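Local coordinates for sugar ABC transporter substrate-binding protein (Treponema pallidum subsp. pallidum, PDB 5U2P), which probably binds a solute, perhaps a sugar, in the periplasm and presents it to an ABC transporter, although its natural ligand is not established, at residues V36-K41 with V88-L93; A181-E186 with A249-I254; P189-A194 with A375-A380; A196-L201 with V299-L304; P393-Y398 with H411-E416. All coordinates share one frame; numbering follows the deposited sequence.

Interaction 1: V36-K41 with V88-L93; sequences VLIREK and VVEVSL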
# COMPACT_ATOMS: atom_id res chain seq x y z
N VAL A 36 -14.36 20.38 -11.97
CA VAL A 36 -13.61 19.46 -11.14
C VAL A 36 -13.76 19.81 -9.66
O VAL A 36 -13.78 20.98 -9.29
CB VAL A 36 -12.11 19.48 -11.53
CG1 VAL A 36 -11.32 18.49 -10.70
CG2 VAL A 36 -11.96 19.17 -13.00
N LEU A 37 -13.86 18.78 -8.83
CA LEU A 37 -13.83 18.93 -7.38
C LEU A 37 -12.60 18.20 -6.85
O LEU A 37 -12.38 17.04 -7.18
CB LEU A 37 -15.08 18.33 -6.73
CG LEU A 37 -15.38 18.73 -5.29
CD1 LEU A 37 -15.99 20.13 -5.24
CD2 LEU A 37 -16.30 17.70 -4.64
N ILE A 38 -11.82 18.87 -6.02
CA ILE A 38 -10.58 18.28 -5.50
C ILE A 38 -10.29 18.74 -4.08
O ILE A 38 -10.79 19.77 -3.63
CB ILE A 38 -9.39 18.64 -6.41
CG1 ILE A 38 -8.16 17.80 -6.04
CG2 ILE A 38 -9.10 20.14 -6.33
CD1 ILE A 38 -6.95 18.08 -6.88
N ARG A 39 -9.49 17.97 -3.35
CA ARG A 39 -9.04 18.35 -2.02
C ARG A 39 -8.04 19.50 -2.13
O ARG A 39 -7.17 19.49 -2.99
CB ARG A 39 -8.39 17.17 -1.28
CG ARG A 39 -9.37 16.11 -0.77
CD ARG A 39 -8.63 14.99 -0.05
NE ARG A 39 -9.41 13.76 0.05
CZ ARG A 39 -10.01 13.32 1.16
NH1 ARG A 39 -9.94 13.99 2.30
NH2 ARG A 39 -10.69 12.18 1.12
N GLU A 40 -8.19 20.47 -1.25
CA GLU A 40 -7.32 21.64 -1.20
C GLU A 40 -5.84 21.24 -1.27
O GLU A 40 -5.12 21.68 -2.16
CB GLU A 40 -7.61 22.43 0.07
CG GLU A 40 -6.80 23.70 0.24
CD GLU A 40 -7.14 24.43 1.53
OE1 GLU A 40 -7.61 23.76 2.49
OE2 GLU A 40 -6.95 25.66 1.60
N LYS A 41 -5.41 20.38 -0.35
CA LYS A 41 -3.99 20.03 -0.25
C LYS A 41 -3.53 19.10 -1.37
O LYS A 41 -2.35 18.83 -1.49
CB LYS A 41 -3.68 19.38 1.10
CG LYS A 41 -3.86 20.30 2.30
CD LYS A 41 -3.41 19.62 3.59
CE LYS A 41 -3.43 20.57 4.77
NZ LYS A 41 -4.82 20.95 5.15
N VAL A 88 -15.85 15.85 -12.84
CA VAL A 88 -14.73 15.04 -12.38
C VAL A 88 -14.51 15.31 -10.90
O VAL A 88 -14.46 16.46 -10.49
CB VAL A 88 -13.46 15.33 -13.18
CG1 VAL A 88 -12.25 14.57 -12.60
CG2 VAL A 88 -13.69 14.95 -14.63
N VAL A 89 -14.40 14.25 -10.10
CA VAL A 89 -14.23 14.40 -8.65
C VAL A 89 -13.08 13.54 -8.16
O VAL A 89 -12.90 12.40 -8.59
CB VAL A 89 -15.55 14.09 -7.89
CG1 VAL A 89 -16.63 15.05 -8.32
CG2 VAL A 89 -16.01 12.64 -8.10
N GLU A 90 -12.29 14.10 -7.24
CA GLU A 90 -11.27 13.33 -6.55
C GLU A 90 -11.93 12.29 -5.64
O GLU A 90 -12.92 12.57 -4.97
CB GLU A 90 -10.35 14.25 -5.72
CG GLU A 90 -9.29 13.44 -5.00
CD GLU A 90 -8.37 14.25 -4.11
OE1 GLU A 90 -8.45 15.49 -4.12
OE2 GLU A 90 -7.57 13.61 -3.39
N VAL A 91 -11.38 11.08 -5.65
CA VAL A 91 -11.85 10.01 -4.78
C VAL A 91 -10.68 9.32 -4.13
O VAL A 91 -9.57 9.34 -4.64
CB VAL A 91 -12.71 8.96 -5.55
CG1 VAL A 91 -14.00 9.59 -6.08
CG2 VAL A 91 -11.90 8.32 -6.68
N SER A 92 -10.95 8.71 -2.97
CA SER A 92 -9.99 7.88 -2.28
C SER A 92 -10.17 6.42 -2.69
O SER A 92 -11.23 5.82 -2.47
CB SER A 92 -10.15 8.02 -0.77
OG SER A 92 -9.75 9.32 -0.34
N LEU A 93 -9.14 5.88 -3.32
CA LEU A 93 -9.10 4.47 -3.70
C LEU A 93 -8.49 3.70 -2.54
O LEU A 93 -7.70 4.26 -1.79
CB LEU A 93 -8.28 4.29 -4.98
CG LEU A 93 -8.90 5.01 -6.19
CD1 LEU A 93 -7.89 5.18 -7.32
CD2 LEU A 93 -10.15 4.28 -6.69

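Interaction 2: A181-E186 with A249-I254; sequences ALSTTE and ARVREI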
# COMPACT_ATOMS: atom_id res chain seq x y z
N ALA A 181 14.70 -6.28 11.88
CA ALA A 181 14.09 -5.13 12.51
C ALA A 181 12.71 -4.79 11.93
O ALA A 181 12.44 -4.94 10.72
CB ALA A 181 15.02 -3.92 12.38
N LEU A 182 11.85 -4.33 12.83
CA LEU A 182 10.48 -3.90 12.55
C LEU A 182 10.25 -2.56 13.21
O LEU A 182 10.81 -2.29 14.28
CB LEU A 182 9.46 -4.92 13.07
CG LEU A 182 9.64 -6.36 12.59
CD1 LEU A 182 8.67 -7.27 13.31
CD2 LEU A 182 9.45 -6.49 11.08
N SER A 183 9.43 -1.72 12.58
CA SER A 183 9.10 -0.42 13.13
C SER A 183 7.63 -0.33 13.51
O SER A 183 6.75 -1.01 12.95
CB SER A 183 9.46 0.68 12.13
OG SER A 183 8.76 0.56 10.93
N THR A 184 7.35 0.54 14.47
CA THR A 184 6.01 0.65 15.02
C THR A 184 5.04 1.26 14.02
O THR A 184 5.43 2.10 13.21
CB THR A 184 6.01 1.50 16.31
OG1 THR A 184 4.75 1.37 16.97
CG2 THR A 184 6.26 2.96 16.01
N THR A 185 3.79 0.82 14.09
CA THR A 185 2.72 1.39 13.29
C THR A 185 1.56 1.79 14.19
O THR A 185 1.53 1.45 15.37
CB THR A 185 2.17 0.41 12.25
OG1 THR A 185 1.38 -0.57 12.93
CG2 THR A 185 3.29 -0.28 11.46
N GLU A 186 0.60 2.49 13.59
CA GLU A 186 -0.65 2.87 14.23
C GLU A 186 -1.81 1.92 13.86
O GLU A 186 -2.99 2.30 13.94
CB GLU A 186 -1.02 4.30 13.83
CG GLU A 186 -0.04 5.36 14.30
CD GLU A 186 -0.24 5.72 15.76
OE1 GLU A 186 0.15 4.91 16.63
OE2 GLU A 186 -0.79 6.81 16.03
N ALA A 249 9.78 0.47 18.27
CA ALA A 249 10.81 1.36 17.76
C ALA A 249 10.25 2.25 16.68
O ALA A 249 9.57 1.78 15.76
CB ALA A 249 11.99 0.58 17.20
N ARG A 250 10.55 3.54 16.79
CA ARG A 250 10.08 4.52 15.83
C ARG A 250 10.87 4.39 14.52
O ARG A 250 11.99 3.90 14.51
CB ARG A 250 10.22 5.93 16.39
CG ARG A 250 9.27 6.22 17.54
CD ARG A 250 9.71 7.45 18.33
NE ARG A 250 9.77 8.65 17.50
CZ ARG A 250 10.22 9.83 17.92
NH1 ARG A 250 10.63 9.98 19.17
NH2 ARG A 250 10.25 10.87 17.09
N VAL A 251 10.27 4.84 13.43
CA VAL A 251 10.94 4.82 12.14
C VAL A 251 12.28 5.55 12.22
O VAL A 251 13.29 5.10 11.65
CB VAL A 251 10.04 5.44 11.04
CG1 VAL A 251 10.85 5.74 9.78
CG2 VAL A 251 8.91 4.50 10.72
N ARG A 252 12.30 6.69 12.92
CA ARG A 252 13.53 7.47 13.07
C ARG A 252 14.66 6.64 13.71
O ARG A 252 15.84 6.82 13.39
CB ARG A 252 13.26 8.73 13.90
CG ARG A 252 14.48 9.61 14.21
CD ARG A 252 14.52 10.03 15.68
NE ARG A 252 13.54 11.07 15.98
CZ ARG A 252 13.81 12.36 16.10
NH1 ARG A 252 15.05 12.82 15.96
NH2 ARG A 252 12.83 13.21 16.37
N GLU A 253 14.28 5.75 14.62
CA GLU A 253 15.24 4.91 15.31
C GLU A 253 15.78 3.81 14.40
O GLU A 253 16.97 3.52 14.39
CB GLU A 253 14.61 4.32 16.57
CG GLU A 253 14.22 5.40 17.56
CD GLU A 253 13.59 4.87 18.82
OE1 GLU A 253 12.40 4.48 18.77
OE2 GLU A 253 14.27 4.86 19.87
N ILE A 254 14.91 3.22 13.59
CA ILE A 254 15.33 2.25 12.59
C ILE A 254 16.32 2.89 11.62
O ILE A 254 17.35 2.30 11.32
CB ILE A 254 14.12 1.71 11.79
CG1 ILE A 254 13.21 0.85 12.67
CG2 ILE A 254 14.56 0.96 10.53
CD1 ILE A 254 13.85 -0.34 13.27

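Interaction 3: P189-A194 with A375-A380; sequences PHTLLA and AIDAYA. With EDO (1,2-ethanediol), chain E.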
# COMPACT_ATOMS: atom_id res chain seq x y z
N PRO A 189 -3.05 -5.89 12.40
CA PRO A 189 -1.86 -6.45 13.04
C PRO A 189 -0.66 -5.67 12.53
O PRO A 189 -0.84 -4.83 11.63
CB PRO A 189 -1.85 -7.91 12.57
CG PRO A 189 -2.55 -7.87 11.26
CD PRO A 189 -3.56 -6.76 11.33
N HIS A 190 0.51 -5.93 13.09
CA HIS A 190 1.72 -5.30 12.57
C HIS A 190 1.96 -5.69 11.11
O HIS A 190 1.56 -6.75 10.66
CB HIS A 190 2.93 -5.69 13.42
CG HIS A 190 4.17 -4.99 12.99
ND1 HIS A 190 5.08 -5.55 12.12
CD2 HIS A 190 4.60 -3.73 13.23
CE1 HIS A 190 6.03 -4.67 11.86
NE2 HIS A 190 5.77 -3.56 12.52
N THR A 191 2.63 -4.80 10.38
CA THR A 191 2.99 -5.00 8.98
C THR A 191 3.47 -6.40 8.59
O THR A 191 3.12 -6.91 7.54
CB THR A 191 4.13 -4.00 8.61
OG1 THR A 191 3.84 -2.70 9.16
CG2 THR A 191 4.31 -3.92 7.12
N LEU A 192 4.36 -6.98 9.40
CA LEU A 192 4.91 -8.29 9.12
C LEU A 192 3.82 -9.35 9.04
O LEU A 192 3.71 -10.10 8.05
CB LEU A 192 5.94 -8.69 10.19
CG LEU A 192 6.51 -10.10 10.11
CD1 LEU A 192 7.19 -10.26 8.80
CD2 LEU A 192 7.49 -10.34 11.25
N LEU A 193 3.00 -9.43 10.08
CA LEU A 193 1.93 -10.42 10.08
C LEU A 193 0.86 -10.04 9.06
O LEU A 193 0.28 -10.92 8.40
CB LEU A 193 1.32 -10.56 11.48
CG LEU A 193 0.38 -11.74 11.68
CD1 LEU A 193 1.07 -13.06 11.31
CD2 LEU A 193 -0.11 -11.77 13.13
N ALA A 194 0.59 -8.75 8.90
CA ALA A 194 -0.37 -8.28 7.90
C ALA A 194 0.02 -8.74 6.50
O ALA A 194 -0.82 -9.22 5.73
CB ALA A 194 -0.49 -6.77 7.94
N ALA A 375 -2.36 -4.85 1.70
CA ALA A 375 -2.22 -5.46 3.01
C ALA A 375 -3.35 -5.06 3.94
O ALA A 375 -3.79 -3.92 3.94
CB ALA A 375 -0.86 -5.08 3.64
N ILE A 376 -3.80 -6.01 4.77
CA ILE A 376 -4.96 -5.76 5.60
C ILE A 376 -4.78 -4.63 6.63
O ILE A 376 -5.78 -4.05 7.06
CB ILE A 376 -5.39 -7.04 6.35
CG1 ILE A 376 -4.25 -7.59 7.21
CG2 ILE A 376 -5.89 -8.08 5.35
CD1 ILE A 376 -4.65 -8.73 8.18
N ASP A 377 -3.54 -4.27 6.97
CA ASP A 377 -3.32 -3.17 7.92
C ASP A 377 -3.40 -1.79 7.25
O ASP A 377 -3.32 -0.78 7.93
CB ASP A 377 -1.97 -3.31 8.68
CG ASP A 377 -0.75 -3.24 7.79
OD1 ASP A 377 -0.87 -3.54 6.58
OD2 ASP A 377 0.36 -2.92 8.32
N ALA A 378 -3.54 -1.76 5.93
CA ALA A 378 -3.55 -0.48 5.21
C ALA A 378 -4.95 0.14 5.21
O ALA A 378 -5.10 1.34 4.97
CB ALA A 378 -3.06 -0.66 3.79
N TYR A 379 -5.96 -0.68 5.49
CA TYR A 379 -7.35 -0.22 5.49
C TYR A 379 -7.61 0.69 6.71
O TYR A 379 -7.05 0.47 7.79
CB TYR A 379 -8.32 -1.41 5.52
CG TYR A 379 -8.34 -2.24 4.28
CD1 TYR A 379 -7.43 -3.28 4.09
CD2 TYR A 379 -9.25 -1.98 3.26
CE1 TYR A 379 -7.44 -4.03 2.93
CE2 TYR A 379 -9.27 -2.73 2.12
CZ TYR A 379 -8.38 -3.76 1.96
OH TYR A 379 -8.42 -4.49 0.80
N ALA A 380 -8.46 1.70 6.52
CA ALA A 380 -8.81 2.62 7.61
C ALA A 380 -9.27 1.87 8.87
O ALA A 380 -8.93 2.25 9.99
CB ALA A 380 -9.89 3.57 7.15
C1 EDO E . 1.39 -0.28 4.19
O1 EDO E . 2.68 -0.66 3.72
C2 EDO E . 0.56 -1.46 4.66
O2 EDO E . 1.30 -2.63 5.00
O HOH W 1 0.33 -2.35 11.00
O HOH W 2 2.18 -1.13 7.71

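Interaction 4: A196-L201 with V299-L304; sequences AITKVL and VLTGSL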
# COMPACT_ATOMS: atom_id res chain seq x y z
N ALA A 196 1.91 -11.30 5.65
CA ALA A 196 1.81 -12.74 5.50
C ALA A 196 0.37 -13.23 5.44
O ALA A 196 0.05 -14.09 4.61
CB ALA A 196 2.56 -13.41 6.63
N ILE A 197 -0.50 -12.69 6.30
CA ILE A 197 -1.91 -13.06 6.28
C ILE A 197 -2.51 -12.71 4.92
O ILE A 197 -3.30 -13.47 4.35
CB ILE A 197 -2.70 -12.35 7.41
CG1 ILE A 197 -2.30 -12.90 8.78
CG2 ILE A 197 -4.23 -12.49 7.20
CD1 ILE A 197 -2.84 -12.12 9.96
N THR A 198 -2.12 -11.55 4.41
CA THR A 198 -2.71 -11.04 3.18
C THR A 198 -2.32 -11.97 2.03
O THR A 198 -3.16 -12.32 1.17
CB THR A 198 -2.27 -9.57 2.90
OG1 THR A 198 -2.80 -8.72 3.93
CG2 THR A 198 -2.79 -9.08 1.55
N LYS A 199 -1.07 -12.40 2.01
CA LYS A 199 -0.58 -13.25 0.94
C LYS A 199 -1.23 -14.64 0.94
O LYS A 199 -1.55 -15.16 -0.12
CB LYS A 199 0.93 -13.39 1.00
CG LYS A 199 1.65 -12.14 0.56
CD LYS A 199 3.15 -12.39 0.49
CE LYS A 199 3.86 -11.15 0.06
NZ LYS A 199 5.16 -11.48 -0.61
N VAL A 200 -1.41 -15.24 2.10
CA VAL A 200 -1.97 -16.59 2.12
C VAL A 200 -3.44 -16.53 1.69
O VAL A 200 -3.92 -17.42 0.99
CB VAL A 200 -1.83 -17.26 3.51
CG1 VAL A 200 -2.60 -16.51 4.58
CG2 VAL A 200 -2.26 -18.72 3.44
N LEU A 201 -4.14 -15.45 2.04
CA LEU A 201 -5.56 -15.32 1.72
C LEU A 201 -5.85 -14.83 0.29
O LEU A 201 -6.91 -15.11 -0.26
CB LEU A 201 -6.26 -14.38 2.70
CG LEU A 201 -6.37 -14.87 4.15
CD1 LEU A 201 -6.98 -13.79 5.02
CD2 LEU A 201 -7.18 -16.17 4.26
N VAL A 299 3.10 -12.47 -5.02
CA VAL A 299 2.58 -11.10 -4.99
C VAL A 299 3.24 -10.30 -3.87
O VAL A 299 3.65 -10.86 -2.87
CB VAL A 299 1.04 -11.10 -4.82
CG1 VAL A 299 0.64 -11.34 -3.35
CG2 VAL A 299 0.44 -9.83 -5.34
N LEU A 300 3.35 -8.99 -4.06
CA LEU A 300 3.76 -8.09 -2.99
C LEU A 300 2.51 -7.58 -2.30
O LEU A 300 1.43 -7.57 -2.90
CB LEU A 300 4.57 -6.91 -3.54
CG LEU A 300 5.91 -7.24 -4.20
CD1 LEU A 300 6.50 -6.03 -4.85
CD2 LEU A 300 6.88 -7.80 -3.18
N THR A 301 2.64 -7.15 -1.05
CA THR A 301 1.58 -6.36 -0.42
C THR A 301 2.04 -4.93 -0.15
O THR A 301 3.24 -4.62 -0.17
CB THR A 301 1.09 -6.98 0.92
OG1 THR A 301 2.02 -6.68 1.98
CG2 THR A 301 0.88 -8.49 0.79
N GLY A 302 1.07 -4.05 0.07
CA GLY A 302 1.35 -2.66 0.39
C GLY A 302 0.08 -1.89 0.66
O GLY A 302 -0.98 -2.48 0.92
N SER A 303 0.19 -0.58 0.61
CA SER A 303 -0.96 0.29 0.63
C SER A 303 -1.29 0.78 -0.76
O SER A 303 -0.45 1.39 -1.42
CB SER A 303 -0.75 1.50 1.51
OG SER A 303 -1.90 2.33 1.38
N LEU A 304 -2.52 0.50 -1.19
CA LEU A 304 -3.06 0.99 -2.46
C LEU A 304 -4.07 2.10 -2.20
O LEU A 304 -4.92 2.40 -3.06
CB LEU A 304 -3.68 -0.18 -3.25
CG LEU A 304 -2.78 -1.41 -3.45
CD1 LEU A 304 -3.47 -2.51 -4.26
CD2 LEU A 304 -1.45 -1.02 -4.11

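Interaction 5: P393-Y398 with H411-E416; sequences PDFAAY and HRAQTE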
# COMPACT_ATOMS: atom_id res chain seq x y z
N PRO A 393 -6.81 -7.97 15.85
CA PRO A 393 -6.13 -8.16 17.14
C PRO A 393 -4.68 -7.75 17.10
O PRO A 393 -4.04 -7.84 16.07
CB PRO A 393 -6.24 -9.68 17.37
CG PRO A 393 -7.24 -10.17 16.40
CD PRO A 393 -7.12 -9.27 15.22
N ASP A 394 -4.16 -7.31 18.24
CA ASP A 394 -2.73 -7.14 18.43
C ASP A 394 -2.14 -8.50 18.78
O ASP A 394 -1.90 -8.81 19.94
CB ASP A 394 -2.47 -6.11 19.53
CG ASP A 394 -1.01 -5.81 19.71
OD1 ASP A 394 -0.18 -6.21 18.86
OD2 ASP A 394 -0.68 -5.13 20.71
N PHE A 395 -1.98 -9.35 17.76
CA PHE A 395 -1.48 -10.70 17.96
C PHE A 395 -0.14 -10.76 18.70
O PHE A 395 0.10 -11.67 19.50
CB PHE A 395 -1.33 -11.41 16.61
CG PHE A 395 -2.62 -11.89 16.05
CD1 PHE A 395 -3.33 -12.89 16.68
CD2 PHE A 395 -3.12 -11.37 14.86
CE1 PHE A 395 -4.52 -13.35 16.15
CE2 PHE A 395 -4.30 -11.82 14.34
CZ PHE A 395 -5.01 -12.81 14.98
N ALA A 396 0.74 -9.80 18.44
CA ALA A 396 2.07 -9.83 19.05
C ALA A 396 1.98 -9.71 20.57
O ALA A 396 2.85 -10.20 21.30
CB ALA A 396 2.97 -8.72 18.48
N ALA A 397 0.92 -9.07 21.06
CA ALA A 397 0.73 -8.92 22.49
C ALA A 397 0.47 -10.26 23.16
O ALA A 397 0.68 -10.41 24.36
CB ALA A 397 -0.41 -7.97 22.77
N TYR A 398 -0.00 -11.24 22.39
CA TYR A 398 -0.28 -12.58 22.91
C TYR A 398 0.98 -13.41 23.09
O TYR A 398 0.95 -14.48 23.72
CB TYR A 398 -1.24 -13.34 21.99
CG TYR A 398 -2.56 -12.67 21.70
CD1 TYR A 398 -3.06 -11.66 22.51
CD2 TYR A 398 -3.31 -13.05 20.59
CE1 TYR A 398 -4.27 -11.05 22.24
CE2 TYR A 398 -4.53 -12.45 20.31
CZ TYR A 398 -5.00 -11.45 21.13
OH TYR A 398 -6.22 -10.85 20.83
N HIS A 411 -7.80 -18.42 19.81
CA HIS A 411 -8.79 -18.43 20.88
C HIS A 411 -8.77 -17.11 21.64
O HIS A 411 -9.82 -16.58 22.01
CB HIS A 411 -8.53 -19.58 21.86
CG HIS A 411 -9.20 -20.85 21.46
ND1 HIS A 411 -8.60 -21.77 20.63
CD2 HIS A 411 -10.42 -21.34 21.76
CE1 HIS A 411 -9.43 -22.79 20.45
NE2 HIS A 411 -10.54 -22.55 21.12
N ARG A 412 -7.57 -16.60 21.88
CA ARG A 412 -7.42 -15.37 22.64
C ARG A 412 -8.05 -14.23 21.85
O ARG A 412 -8.75 -13.39 22.41
CB ARG A 412 -5.95 -15.08 22.94
CG ARG A 412 -5.33 -15.92 24.04
CD ARG A 412 -3.89 -15.49 24.36
NE ARG A 412 -3.29 -16.32 25.40
CZ ARG A 412 -1.98 -16.47 25.59
NH1 ARG A 412 -1.11 -15.87 24.80
NH2 ARG A 412 -1.53 -17.25 26.57
N ALA A 413 -7.81 -14.22 20.54
CA ALA A 413 -8.40 -13.20 19.68
C ALA A 413 -9.93 -13.23 19.78
O ALA A 413 -10.57 -12.19 19.86
CB ALA A 413 -7.96 -13.39 18.23
N GLN A 414 -10.49 -14.43 19.79
CA GLN A 414 -11.94 -14.59 19.80
C GLN A 414 -12.51 -14.27 21.18
O GLN A 414 -13.64 -13.79 21.28
CB GLN A 414 -12.32 -16.01 19.38
CG GLN A 414 -13.81 -16.26 19.22
CD GLN A 414 -14.44 -15.45 18.10
OE1 GLN A 414 -13.76 -14.77 17.35
NE2 GLN A 414 -15.75 -15.53 17.98
N THR A 415 -11.73 -14.52 22.22
CA THR A 415 -12.17 -14.24 23.58
C THR A 415 -12.29 -12.74 23.80
O THR A 415 -13.21 -12.26 24.46
CB THR A 415 -11.21 -14.86 24.61
OG1 THR A 415 -11.29 -16.29 24.52
CG2 THR A 415 -11.54 -14.43 26.03
N GLU A 416 -11.36 -11.99 23.22
CA GLU A 416 -11.38 -10.54 23.32
C GLU A 416 -12.51 -9.96 22.49
O GLU A 416 -13.02 -8.88 22.78
CB GLU A 416 -10.04 -9.96 22.88
CG GLU A 416 -9.45 -8.96 23.87
CD GLU A 416 -10.18 -7.63 23.85
OE1 GLU A 416 -11.18 -7.49 24.60
OE2 GLU A 416 -9.77 -6.73 23.09

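Interaction 1: V36-K41 with V88-L93
Leu37 and Glu90 join two parallel strands, 36-39 and 88-92, whose axes approach to 4.7 Å. Two backbone hydrogen bonds fix the register: Leu37 N gives to Val88 O (2.9 Å), and Leu37 O receives Glu90 N. The alpha C-H groups of Val36 and Val89 add weaker contacts to the same two carbonyl oxygens. Apolar pairs follow the register. On one face of the sheet Val36 CG2 lies alongside Val88 CB at 4.1 Å, and on the other Leu37 CB meets Val89 CG1. Strands 33-39 and 88-92 sit between 61-67 and 307-311 in a sheet of order 2-1-3-5-4, the topology of type II periplasmic binding proteins, in which a late strand returns beside the third. Beyond the last bridge, the Glu90 side chain takes over from the backbone. Its CG is anti to the backbone N (chi1 180°) and the chain stays extended, carrying OE1 to Arg39 N for a nearly straight bond of 2.8 Å. OE2 is held from outside the pair by His42 ND1 and Gln307 NE2. The salt bridge is long: Arg39 crosses Glu90 at about a right angle, its NE 3.9 Å from Glu90 OE2, with guanidinium and carboxylate planes 69° apart. Farther along, Arg39 NH2 makes a weak bond to Ser92 OG (3.3 Å).

Interaction 2: A181-E186 with A249-I254
Ile254 reaches out from helix 251-258 with the end of its longer branch, laying CD1 on Ala181 CB at 3.9 Å and CG1 on Ser183 CB at 3.8 Å. CG1 stands anti to the carbonyl carbon, and the turn about CB-CG1 (chi2 -60°) brings CD1 across to Ala181 and close to Leu182 O. Val251, one turn earlier, approaches the same serine with CG2, which lies 3.9 Å from Ser183 OG. Two aliphatic branches of the helix thus meet Ser183, Ile254 at CB and Val251 at OG, and the serine hydroxyl bonds outside the pair to Tyr266 OH. Thr184 turns its methyl rather than its hydroxyl to the other segment: CG2 comes within 3.5 Å of Ala249 O and then packs against the Arg250 backbone. That same Ala249 oxygen accepts Thr184 N in a hydrogen bond of 2.9 Å, the donor tilted 20° from the carbonyl plane, while Ser183 CA also leans on it. The bond ties the extended chain to the residues just before the helix. Arg250 sits at the N-cap, with its side chain directed away from residues 181-186; its backbone N donates to Glu253 OE1 at 2.9 Å, on the lone pair facing away from OE2. An acidic side chain three residues into the helix, bonding back to the N-cap backbone, supplies one half of a capping box. In the fold, the capped helix packs beside the end of strand 178-181 and leads to its parallel neighbour 263-267, as expected for a helical crossover between adjacent parallel strands of an alpha/beta lobe.

Interaction 3: P189-A194 with A375-A380
Ala194 and Ile376 bring the two backbones nearest, their CA atoms 5.7 Å apart, where the first turn of helix 191-214 faces the turn that follows strand 372-374. Pro189, entered through a cis peptide, precedes the N-cap residue His190, and Ala194 N closes the first helical turn on His190 O. In the other segment Ala378 N bonds back to Ala375 O, curling the chain so that Asp377 points at the helix start and the end of Ile376 reaches it. Ile376 sends its long branch toward the helix: CG1 rests on Ala194 CB at 3.9 Å, and CD1 meets the Pro189 ring at CG (3.8 Å), the two side chains crossing at about a right angle. The helix opening and this turn both belong to the larger alpha/beta lobe, where a molecule of 1,2-ethanediol, probably from the crystallisation liquor, is bound by polar side chains. Asp377 is the link to it. With CG between its own backbone N and carbonyl carbon (chi1 64°), the carboxylate is set against Ala194 CB and the start of the helix, with OD2 3.4 Å from Thr191 CA. Two waters join OD2 to the neighbouring segment: one also reaches Pro189 O, and the other, 2.6 Å from Asp377 OD2, meets Thr191 OG1. Lying beside the first turn of the helix, the carboxylate may be favoured by the positive end of its dipole. OD1 takes a hydrogen bond of 2.8 Å from O2 of the diol, which Asn140 and Ser138 also bind. Ala375 CB and Ala378 CB line the diol from the same turn, at 3.5 Å from its O2 and 3.8 Å from its C2.

Interaction 4: A196-L201 with V299-L304
Thr301 CG2 fits between two consecutive residues of helix 196-201, 3.7 Å from Lys199 CG and 3.8 Å from Thr198 CG2. This is the close-packed part of the contact: methyl and methylene groups meet where the helix crosses strand 300-303 at 123°, the two axes approaching to 8.7 Å. The Thr301 methyl faces the helix because it stands anti to its carbonyl carbon, with OG1 between the backbone N and the carbonyl carbon (chi1 78°), where it bonds Asp195 OD1 and Asn140 ND2. Thr198 likewise turns its hydroxyl to partners outside the pair, Ala194 O and Ile376 N, and gives only carbon to the strand. The Val299 side chain is held more loosely. That residue is partly exposed, and its CG1 comes no nearer than 4.1 Å to Lys199 CG as the two side chains slide past each other in opposite directions. Leu300 points away from the helix, to Leu362 and His366, as alternation along a strand requires. The Lys199 chain, extended beyond CG, runs past Val299 CG1 and carries NZ to Val299 O at 2.8 Å, a weak bond. NZ is also bonded to Ala296 O. The buried lysine therefore ends on backbone carbonyls just before the strand, so its charge, if present, is probably eased by neutral oxygen dipoles, while its methylenes pack against Thr301 and Val299.

Interaction 5: P393-Y398 with H411-E416
One residue before Arg412 and Ala413, which touch residues 393-398, His411 O is gripped twice by Thr415: by N at 2.8 Å in the regular helical bond, and by OG1 at 2.9 Å from above the carbonyl plane. The contact joins the C-terminal helix 406-417 to the turn-rich chain leading up to it, in which Asp394 centres an inverse gamma turn. Tyr398 provides the main surface. Its ring lies flat beneath Arg412 CB, which sits 4.0 Å from the ring centroid and 12° off the normal, a CH-pi contact; Asp394 O approaches the opposite face near the rim. The two side chains slide past each other in opposite directions, so the hydroxyl end of the tyrosine reaches back to the helix, OH 3.4 Å from Ala413 CA, while the arginine runs toward the tyrosine backbone. Arg412 is extended from CG to NE, and its guanidinium, turned 79° from the ring plane, meets Tyr398 O at its edge, with NH1 2.7 Å from that oxygen. Ala413 presents its methyl to three side chains at once. Tyr398 CE2 is one of them, and Pro393 CG, at 3.8 Å, is another. Phe395, which also packs edge-to-face with Trp220, lays one ring face under Pro393 CB and brings CE1 to within 4.0 Å of Ala413 CB.

In the fold
Interaction 1 stands alone in the five-stranded sheet of the N-terminal lobe; interactions 2 to 5 gather in the other lobe, their centres 26 to 38 Å from it. Interactions 3 and 4 share helix 191-214, lie 9 Å apart between centres and touch where Ala375 N meets Gly302 O and Ile376 N meets Thr198 OG1. Interaction 2 touches interaction 3 through Ser183 O and His190 NE2, and interaction 5 touches interaction 3 through Leu193 and Phe395. Along the chain, interaction 1 closes first, 2 alternates with 3 and 4, 4 is nested within 3, and 5 comes last. Strand 300-303 is followed by 307-311 in the first sheet, so the chain crosses between lobes, as in two-lobed binding proteins.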